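Local coordinates for tRNA (cytosine(38)-C(5))-methyltransferase (Schizosaccharomyces pombe, PDB 6FDF), which methylates cytosine 38 in the anticodon loop of tRNA(Asp), and to a lower level tRNA(Glu), using S-adenosyl-L-methionine as methyl donor, at residues S214-L218 with Q277-T282; F229-P234 with S255-M259; F242-H248 with Y309-N314. All blocks are in the same frame, centred on the assembly; numbering follows the deposited sequence.

The three contacts lie on the same side of the chain's centre and all touch one another. Interactions 1 and 2 are buried and share one small sheet: strand 278-279 of interaction 1 pairs antiparallel with strand 256-258 of interaction 2, through Arg279 O and Leu257 N (2.9 Å) and Gln277 O and Met259 N (3.1 Å). Backbone hydrogen bonds join the two segments in each. Interaction 3, nearer the chain's centre and partly exposed, instead joins a loop to a helix end by close packing, aromatic rings and two waters. Its Tyr246 OH meets both others, at Ser255 O (2.7 Å) and Phe281 N (2.9 Å), while Tyr309 OH meets Phe281 O (2.6 Å) of interaction 1.

Interaction 1: residues S214-L218 with Q277-T282; sequences SYMVL and QLRYFT
This is a buried backbone-to-backbone contact in which a short extended run of chain just ahead of helix 219-225 lies along an edge strand, 278-279, of a small mixed sheet. Residues 214-218 end a 3-10 segment at Ser214 and Tyr215, then run extended from Met216 to Leu218 (phi near -70°, psi 134° to 142°), where Leu218 takes the N-cap position of the helix. A single beta bridge sets the register, with Met216 CA 4.1 Å from Arg279 CA. Tyr280 N donates to Tyr215 O at 2.8 Å and Val217 N to Leu278 O at 3.0 Å, while a water donates to both Val217 O and Leu278 O (2.8 Å each). A second water links Leu218 N (3.0 Å) to Tyr280 OH (2.8 Å).

The sheet, whose other strands are 231-232 and 256-258, lies in a small domain probably corresponding to the target-recognition domain of C5-methyltransferases, apart from the seven-stranded cofactor-binding sheet. Two CH-pi contacts flank the bridge. Val217, chi1 t, sets CG2 4.0 Å from the centroid of the Tyr280 ring (chi1 m), and Thr282 CG2 sits 3.6 Å from that of Tyr215 (chi1 m); both methyls lie 12° off the ring normal. Met216, m at all three chi angles, curls its CE to 3.5 Å from Leu278 O.

Arg279 leads its end away: NH1 donates to Tyr280 O at 3.1 Å and forms a salt bridge with Glu285. Tyr215 OH is hydrogen-bonded to Glu305. Thr282, N-cap of helix 283-289, caps a backbone N with its side chain, and OG1 is also hydrogen-bonded to Glu207.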
# COMPACT_ATOMS: atom_id res chain seq x y z
N SER A 214 -26.05 -4.69 -2.31
CA SER A 214 -25.04 -4.87 -3.35
C SER A 214 -23.77 -5.53 -2.83
O SER A 214 -22.95 -5.96 -3.65
CB SER A 214 -24.68 -3.52 -3.98
OG SER A 214 -24.28 -2.58 -3.00
N TYR A 215 -23.59 -5.62 -1.51
CA TYR A 215 -22.38 -6.20 -0.94
C TYR A 215 -22.55 -7.64 -0.47
O TYR A 215 -21.56 -8.25 -0.07
CB TYR A 215 -21.90 -5.33 0.23
CG TYR A 215 -21.57 -3.91 -0.19
CD1 TYR A 215 -20.35 -3.62 -0.80
CD2 TYR A 215 -22.48 -2.88 -0.00
CE1 TYR A 215 -20.06 -2.33 -1.20
CE2 TYR A 215 -22.19 -1.59 -0.39
CZ TYR A 215 -20.97 -1.31 -0.99
OH TYR A 215 -20.67 -0.03 -1.39
N MET A 216 -23.77 -8.18 -0.51
CA MET A 216 -24.01 -9.53 -0.02
C MET A 216 -23.32 -10.55 -0.92
O MET A 216 -23.40 -10.45 -2.15
CB MET A 216 -25.51 -9.82 0.04
CG MET A 216 -26.32 -8.86 0.88
SD MET A 216 -25.72 -8.68 2.57
CE MET A 216 -26.06 -10.31 3.25
N VAL A 217 -22.63 -11.51 -0.31
CA VAL A 217 -21.96 -12.54 -1.09
C VAL A 217 -23.01 -13.42 -1.75
O VAL A 217 -24.02 -13.79 -1.13
CB VAL A 217 -21.01 -13.37 -0.20
CG1 VAL A 217 -20.23 -14.38 -1.03
CG2 VAL A 217 -20.05 -12.44 0.54
N LEU A 218 -22.79 -13.75 -3.02
CA LEU A 218 -23.77 -14.51 -3.79
C LEU A 218 -23.86 -15.95 -3.29
O LEU A 218 -22.84 -16.56 -2.95
CB LEU A 218 -23.42 -14.49 -5.27
CG LEU A 218 -23.59 -13.14 -5.97
CD1 LEU A 218 -23.12 -13.22 -7.41
CD2 LEU A 218 -25.04 -12.68 -5.89
N GLN A 277 -25.60 -14.02 6.71
CA GLN A 277 -25.65 -12.64 6.23
C GLN A 277 -24.25 -12.13 5.92
O GLN A 277 -23.80 -11.10 6.43
CB GLN A 277 -26.36 -11.73 7.24
CG GLN A 277 -27.74 -12.20 7.66
CD GLN A 277 -28.39 -11.26 8.66
OE1 GLN A 277 -28.74 -11.67 9.76
NE2 GLN A 277 -28.54 -10.00 8.27
N LEU A 278 -23.54 -12.89 5.08
CA LEU A 278 -22.16 -12.57 4.73
C LEU A 278 -22.13 -11.50 3.65
O LEU A 278 -22.84 -11.60 2.64
CB LEU A 278 -21.45 -13.82 4.24
CG LEU A 278 -21.35 -14.95 5.27
CD1 LEU A 278 -21.12 -16.29 4.59
CD2 LEU A 278 -20.22 -14.66 6.24
N ARG A 279 -21.30 -10.48 3.85
CA ARG A 279 -21.11 -9.43 2.86
C ARG A 279 -19.63 -9.14 2.70
O ARG A 279 -18.82 -9.40 3.60
CB ARG A 279 -21.85 -8.14 3.24
CG ARG A 279 -21.29 -7.38 4.45
CD ARG A 279 -21.96 -6.00 4.52
NE ARG A 279 -21.63 -5.22 5.72
CZ ARG A 279 -20.57 -4.42 5.82
NH1 ARG A 279 -19.71 -4.32 4.81
NH2 ARG A 279 -20.37 -3.72 6.93
N TYR A 280 -19.27 -8.59 1.54
CA TYR A 280 -17.94 -8.02 1.36
C TYR A 280 -17.82 -6.74 2.18
O TYR A 280 -18.81 -6.05 2.44
CB TYR A 280 -17.67 -7.73 -0.12
CG TYR A 280 -17.76 -8.96 -0.99
CD1 TYR A 280 -16.75 -9.92 -0.97
CD2 TYR A 280 -18.85 -9.18 -1.82
CE1 TYR A 280 -16.82 -11.06 -1.75
CE2 TYR A 280 -18.94 -10.31 -2.61
CZ TYR A 280 -17.92 -11.25 -2.58
OH TYR A 280 -17.99 -12.38 -3.36
N PHE A 281 -16.59 -6.42 2.59
CA PHE A 281 -16.32 -5.07 3.05
C PHE A 281 -16.57 -4.10 1.91
O PHE A 281 -16.27 -4.40 0.75
CB PHE A 281 -14.88 -4.94 3.56
CG PHE A 281 -14.63 -5.68 4.84
CD1 PHE A 281 -15.01 -5.14 6.06
CD2 PHE A 281 -14.01 -6.92 4.83
CE1 PHE A 281 -14.77 -5.82 7.24
CE2 PHE A 281 -13.77 -7.60 6.01
CZ PHE A 281 -14.16 -7.05 7.22
N THR A 282 -17.12 -2.93 2.23
CA THR A 282 -17.25 -1.89 1.23
C THR A 282 -15.88 -1.31 0.91
O THR A 282 -14.93 -1.45 1.67
CB THR A 282 -18.19 -0.78 1.71
OG1 THR A 282 -17.51 0.00 2.70
CG2 THR A 282 -19.46 -1.38 2.32
O HOH W 1 -24.42 -13.71 1.65
O HOH W 2 -20.46 -12.86 -4.65

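Interaction 2: residues F229-P234 with S255-M259; sequences FDIVKP and SILQM
Two short parallel strands, 231-232 and 256-258, pair here as neighbours in the three-stranded mixed sheet of the small domain, away from the cofactor site. Ile231 is in register with Ile256 (CA-CA 5.1 Å) and Val232 with Leu257 (5.2 Å). Ile256 is the most deeply engaged: its N donates to Asp230 O (3.0 Å) and its O accepts from Val232 N (2.9 Å). With chi1 p, it brings CD1 over the face of the Phe229 ring, 3.7 Å from the centroid, and its CG1 lies 4.1 Å from Ile231 CG1. Val232 and Leu257 occupy the opposite face, CG2 to CD1 4.2 Å. Gln258 extends the ladder, its N donating to Val232 O at 2.9 Å, and its CB packs on Ile231 CG2 at 3.7 Å. Its OE1 is hydrogen-bonded to Thr265, and NE2 to the carbonyls of Ser260 and His262. At the start of the pair Ser255 (chi1 m) turns toward Asp230 (chi1 t), and its OG donates to OD2 of Asp230 at 2.6 Å.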
# COMPACT_ATOMS: atom_id res chain seq x y z
N PHE A 229 -13.68 -19.16 2.11
CA PHE A 229 -13.70 -17.82 2.69
C PHE A 229 -13.15 -17.83 4.11
O PHE A 229 -13.38 -18.77 4.88
CB PHE A 229 -15.13 -17.26 2.73
CG PHE A 229 -15.61 -16.69 1.42
CD1 PHE A 229 -15.02 -15.56 0.89
CD2 PHE A 229 -16.68 -17.27 0.76
CE1 PHE A 229 -15.48 -15.02 -0.31
CE2 PHE A 229 -17.14 -16.73 -0.44
CZ PHE A 229 -16.54 -15.60 -0.97
N ASP A 230 -12.44 -16.76 4.46
CA ASP A 230 -12.16 -16.43 5.86
C ASP A 230 -13.25 -15.48 6.33
O ASP A 230 -13.39 -14.38 5.79
CB ASP A 230 -10.79 -15.79 6.01
CG ASP A 230 -10.48 -15.40 7.45
OD1 ASP A 230 -10.30 -16.31 8.29
OD2 ASP A 230 -10.44 -14.19 7.75
N ILE A 231 -14.03 -15.91 7.33
CA ILE A 231 -15.16 -15.14 7.83
C ILE A 231 -14.76 -14.46 9.13
O ILE A 231 -14.27 -15.13 10.06
CB ILE A 231 -16.39 -16.03 8.03
CG1 ILE A 231 -16.82 -16.67 6.70
CG2 ILE A 231 -17.54 -15.23 8.63
CD1 ILE A 231 -17.91 -17.71 6.84
N VAL A 232 -15.00 -13.15 9.22
CA VAL A 232 -14.74 -12.40 10.44
C VAL A 232 -16.04 -11.75 10.90
O VAL A 232 -17.00 -11.62 10.14
CB VAL A 232 -13.63 -11.34 10.27
CG1 VAL A 232 -12.32 -11.99 9.81
CG2 VAL A 232 -14.06 -10.25 9.29
N LYS A 233 -16.06 -11.36 12.17
CA LYS A 233 -17.19 -10.70 12.78
C LYS A 233 -16.77 -9.31 13.25
O LYS A 233 -15.58 -8.99 13.29
CB LYS A 233 -17.73 -11.53 13.96
CG LYS A 233 -18.48 -12.78 13.50
CD LYS A 233 -18.87 -13.70 14.67
CE LYS A 233 -17.92 -14.89 14.74
NZ LYS A 233 -18.44 -15.99 15.60
N PRO A 234 -17.73 -8.42 13.55
CA PRO A 234 -17.36 -7.08 14.02
C PRO A 234 -16.40 -7.08 15.20
O PRO A 234 -15.58 -6.16 15.31
CB PRO A 234 -18.71 -6.45 14.39
CG PRO A 234 -19.68 -7.13 13.48
CD PRO A 234 -19.19 -8.54 13.35
N SER A 255 -10.95 -11.23 3.60
CA SER A 255 -12.00 -11.82 4.41
C SER A 255 -13.35 -11.22 4.07
O SER A 255 -13.45 -10.17 3.43
CB SER A 255 -11.72 -11.60 5.90
OG SER A 255 -10.43 -12.07 6.26
N ILE A 256 -14.41 -11.90 4.50
CA ILE A 256 -15.77 -11.38 4.39
C ILE A 256 -16.36 -11.29 5.79
O ILE A 256 -15.84 -11.88 6.74
CB ILE A 256 -16.66 -12.24 3.47
CG1 ILE A 256 -16.64 -13.71 3.88
CG2 ILE A 256 -16.21 -12.10 2.00
CD1 ILE A 256 -17.64 -14.57 3.15
N LEU A 257 -17.46 -10.56 5.90
CA LEU A 257 -18.04 -10.15 7.18
C LEU A 257 -19.35 -10.87 7.43
O LEU A 257 -20.28 -10.77 6.63
CB LEU A 257 -18.27 -8.64 7.20
CG LEU A 257 -18.79 -8.09 8.54
CD1 LEU A 257 -17.72 -8.16 9.61
CD2 LEU A 257 -19.30 -6.67 8.37
N GLN A 258 -19.43 -11.57 8.56
CA GLN A 258 -20.68 -12.14 9.05
C GLN A 258 -21.46 -11.07 9.80
O GLN A 258 -20.97 -10.55 10.82
CB GLN A 258 -20.42 -13.33 9.96
CG GLN A 258 -21.65 -13.81 10.72
CD GLN A 258 -21.34 -14.93 11.70
OE1 GLN A 258 -20.41 -15.71 11.50
NE2 GLN A 258 -22.14 -15.03 12.76
N MET A 259 -22.65 -10.73 9.31
CA MET A 259 -23.51 -9.77 10.00
C MET A 259 -24.49 -10.41 10.97
O MET A 259 -25.05 -9.71 11.81
CB MET A 259 -24.27 -8.92 8.98
CG MET A 259 -23.36 -8.03 8.14
SD MET A 259 -24.24 -6.76 7.21
CE MET A 259 -24.99 -7.73 5.91

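Interaction 3: residues F242-H248 with Y309-N314. With SAH (S-adenosyl-L-homocysteine), chain E.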
# COMPACT_ATOMS: atom_id res chain seq x y z
N PHE A 242 -6.20 -7.81 1.71
CA PHE A 242 -7.00 -7.47 0.54
C PHE A 242 -6.14 -7.43 -0.71
O PHE A 242 -5.03 -6.88 -0.70
CB PHE A 242 -7.68 -6.11 0.72
CG PHE A 242 -8.72 -6.08 1.80
CD1 PHE A 242 -9.95 -6.69 1.61
CD2 PHE A 242 -8.47 -5.42 3.00
CE1 PHE A 242 -10.92 -6.65 2.62
CE2 PHE A 242 -9.43 -5.37 3.99
CZ PHE A 242 -10.66 -6.00 3.81
N THR A 243 -6.66 -7.98 -1.81
CA THR A 243 -5.96 -7.95 -3.09
C THR A 243 -6.89 -7.47 -4.19
O THR A 243 -8.09 -7.26 -3.99
CB THR A 243 -5.42 -9.33 -3.49
OG1 THR A 243 -6.50 -10.15 -3.97
CG2 THR A 243 -4.73 -10.02 -2.32
N ARG A 244 -6.31 -7.33 -5.39
CA ARG A 244 -7.06 -6.99 -6.60
C ARG A 244 -8.16 -7.99 -6.92
O ARG A 244 -9.11 -7.64 -7.63
CB ARG A 244 -6.08 -6.90 -7.77
CG ARG A 244 -6.68 -6.44 -9.07
CD ARG A 244 -5.58 -6.17 -10.08
NE ARG A 244 -6.12 -5.74 -11.36
CZ ARG A 244 -5.41 -5.11 -12.28
NH1 ARG A 244 -5.97 -4.75 -13.43
NH2 ARG A 244 -4.13 -4.83 -12.06
N GLY A 245 -8.07 -9.21 -6.41
CA GLY A 245 -9.08 -10.22 -6.65
C GLY A 245 -10.32 -10.12 -5.78
O GLY A 245 -11.26 -10.89 -5.97
N TYR A 246 -10.33 -9.20 -4.82
CA TYR A 246 -11.40 -9.14 -3.83
C TYR A 246 -12.74 -8.85 -4.51
O TYR A 246 -12.84 -7.96 -5.35
CB TYR A 246 -11.10 -8.08 -2.78
CG TYR A 246 -12.03 -8.15 -1.58
CD1 TYR A 246 -12.08 -9.29 -0.80
CD2 TYR A 246 -12.84 -7.08 -1.24
CE1 TYR A 246 -12.93 -9.37 0.30
CE2 TYR A 246 -13.69 -7.14 -0.14
CZ TYR A 246 -13.73 -8.28 0.63
OH TYR A 246 -14.57 -8.37 1.72
N THR A 247 -13.76 -9.62 -4.12
CA THR A 247 -15.14 -9.71 -4.64
C THR A 247 -15.20 -10.53 -5.93
O THR A 247 -16.30 -10.71 -6.47
CB THR A 247 -15.83 -8.35 -4.88
OG1 THR A 247 -15.30 -7.70 -6.05
CG2 THR A 247 -15.65 -7.44 -3.67
N HIS A 248 -14.08 -11.07 -6.42
CA HIS A 248 -14.07 -11.87 -7.64
C HIS A 248 -13.49 -13.25 -7.39
O HIS A 248 -14.17 -14.25 -7.64
CB HIS A 248 -13.28 -11.14 -8.74
CG HIS A 248 -13.71 -9.72 -8.95
ND1 HIS A 248 -14.95 -9.39 -9.45
CD2 HIS A 248 -13.08 -8.55 -8.71
CE1 HIS A 248 -15.06 -8.08 -9.52
NE2 HIS A 248 -13.94 -7.54 -9.08
N TYR A 309 -11.86 -1.02 -5.50
CA TYR A 309 -11.31 -2.22 -4.87
C TYR A 309 -9.98 -2.60 -5.49
O TYR A 309 -9.05 -3.03 -4.79
CB TYR A 309 -12.28 -3.39 -4.99
CG TYR A 309 -13.50 -3.41 -4.09
CD1 TYR A 309 -13.37 -3.55 -2.72
CD2 TYR A 309 -14.78 -3.36 -4.64
CE1 TYR A 309 -14.49 -3.59 -1.90
CE2 TYR A 309 -15.90 -3.41 -3.83
CZ TYR A 309 -15.75 -3.53 -2.46
OH TYR A 309 -16.86 -3.59 -1.64
N ARG A 310 -9.87 -2.47 -6.82
CA ARG A 310 -8.63 -2.86 -7.48
C ARG A 310 -7.50 -1.90 -7.13
O ARG A 310 -6.36 -2.33 -6.91
CB ARG A 310 -8.84 -2.92 -8.99
CG ARG A 310 -9.99 -3.82 -9.38
CD ARG A 310 -10.14 -3.94 -10.89
NE ARG A 310 -11.29 -4.78 -11.23
CZ ARG A 310 -12.32 -4.38 -11.97
NH1 ARG A 310 -12.34 -3.16 -12.49
NH2 ARG A 310 -13.31 -5.22 -12.23
N LEU A 311 -7.80 -0.60 -7.08
CA LEU A 311 -6.78 0.38 -6.74
C LEU A 311 -6.36 0.24 -5.28
O LEU A 311 -5.18 0.35 -4.96
CB LEU A 311 -7.31 1.79 -7.01
CG LEU A 311 -7.62 2.13 -8.47
CD1 LEU A 311 -8.25 3.51 -8.61
CD2 LEU A 311 -6.34 2.02 -9.30
N LEU A 312 -7.33 0.01 -4.39
CA LEU A 312 -7.02 -0.17 -2.98
C LEU A 312 -6.22 -1.45 -2.75
O LEU A 312 -5.31 -1.49 -1.91
CB LEU A 312 -8.31 -0.18 -2.16
CG LEU A 312 -8.93 1.20 -1.98
CD1 LEU A 312 -10.39 1.11 -1.50
CD2 LEU A 312 -8.09 2.04 -1.01
N GLY A 313 -6.52 -2.50 -3.51
CA GLY A 313 -5.82 -3.77 -3.38
C GLY A 313 -4.33 -3.66 -3.61
O GLY A 313 -3.58 -4.51 -3.12
N ASN A 314 -3.89 -2.65 -4.36
CA ASN A 314 -2.49 -2.40 -4.65
C ASN A 314 -1.91 -1.23 -3.87
O ASN A 314 -0.80 -0.77 -4.18
CB ASN A 314 -2.29 -2.13 -6.14
CG ASN A 314 -2.46 -3.37 -6.97
OD1 ASN A 314 -2.13 -4.47 -6.54
ND2 ASN A 314 -2.98 -3.20 -8.19
N SAH E . 1.63 3.12 -3.89
CA SAH E . 0.44 3.48 -4.63
CB SAH E . 0.04 2.39 -5.62
CG SAH E . 1.24 1.55 -6.06
SD SAH E . 0.77 0.08 -6.92
C SAH E . -0.68 3.78 -3.68
O SAH E . -0.43 3.77 -2.46
OXT SAH E . -1.80 4.05 -4.17
C5' SAH E . 1.93 0.26 -8.23
C4' SAH E . 1.49 1.41 -9.14
O4' SAH E . 2.54 1.63 -10.07
C3' SAH E . 0.22 1.10 -9.93
O3' SAH E . -0.72 2.17 -9.78
C2' SAH E . 0.67 1.07 -11.39
O2' SAH E . -0.27 1.69 -12.27
C1' SAH E . 1.97 1.86 -11.35
N9 SAH E . 2.99 1.42 -12.33
C8 SAH E . 3.39 0.16 -12.59
N7 SAH E . 4.35 0.15 -13.55
C5 SAH E . 4.58 1.43 -13.92
C6 SAH E . 5.47 2.12 -14.88
N6 SAH E . 6.32 1.43 -15.66
N1 SAH E . 5.38 3.47 -14.93
C2 SAH E . 4.54 4.17 -14.16
N3 SAH E . 3.70 3.61 -13.27
C4 SAH E . 3.68 2.26 -13.11
O HOH W 3 -9.18 -5.00 -2.55
O HOH W 4 -3.49 -6.67 -5.18
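The backbones meet so closely at Gly313 that a side chain there would not fit: an ideal CB would fall 2.7 Å from both Thr243 C and Arg244 N. As it is, the Thr243 and Gly313 CA atoms are 4.2 Å apart. Polar groups of the two segments are joined by water instead of directly. One water donates to Thr243 O (2.9 Å) and Tyr309 O (3.0 Å); another accepts from Arg244 N (2.9 Å) and donates to Asn314 OD1 (2.9 Å).

The helical segment carries the Arg-Leu-Leu-Gly-Asn sequence of the C5-methyltransferase motif X, at the end of helix 305-313. It reaches the cofactor site: Asn314 O is 3.3 Å from SD of S-adenosylhomocysteine. Against the helix end, segment 242-248 folds as a type I beta turn from Thr243 to Tyr246, Tyr246 N donating to Thr243 O at 3.1 Å, and an ST turn in which Gly245 N donates to Thr243 OG1 at 3.0 Å. Arg166 hydrogen-bonds to both segments, NH1 to Phe242 O and NH2 to Gly313 O.

At the end of the turn, Tyr246 directs its edge at the face of Tyr309 in an offset edge-to-face pair, centroids 5.8 Å apart and planes at 65°. Thr247 CG2 lies over a face of the Tyr309 ring, 4.1 Å from the centroid. Tyr246 OH is hydrogen-bonded to Ser255 O and Phe281 N, Tyr309 OH to Phe281 O.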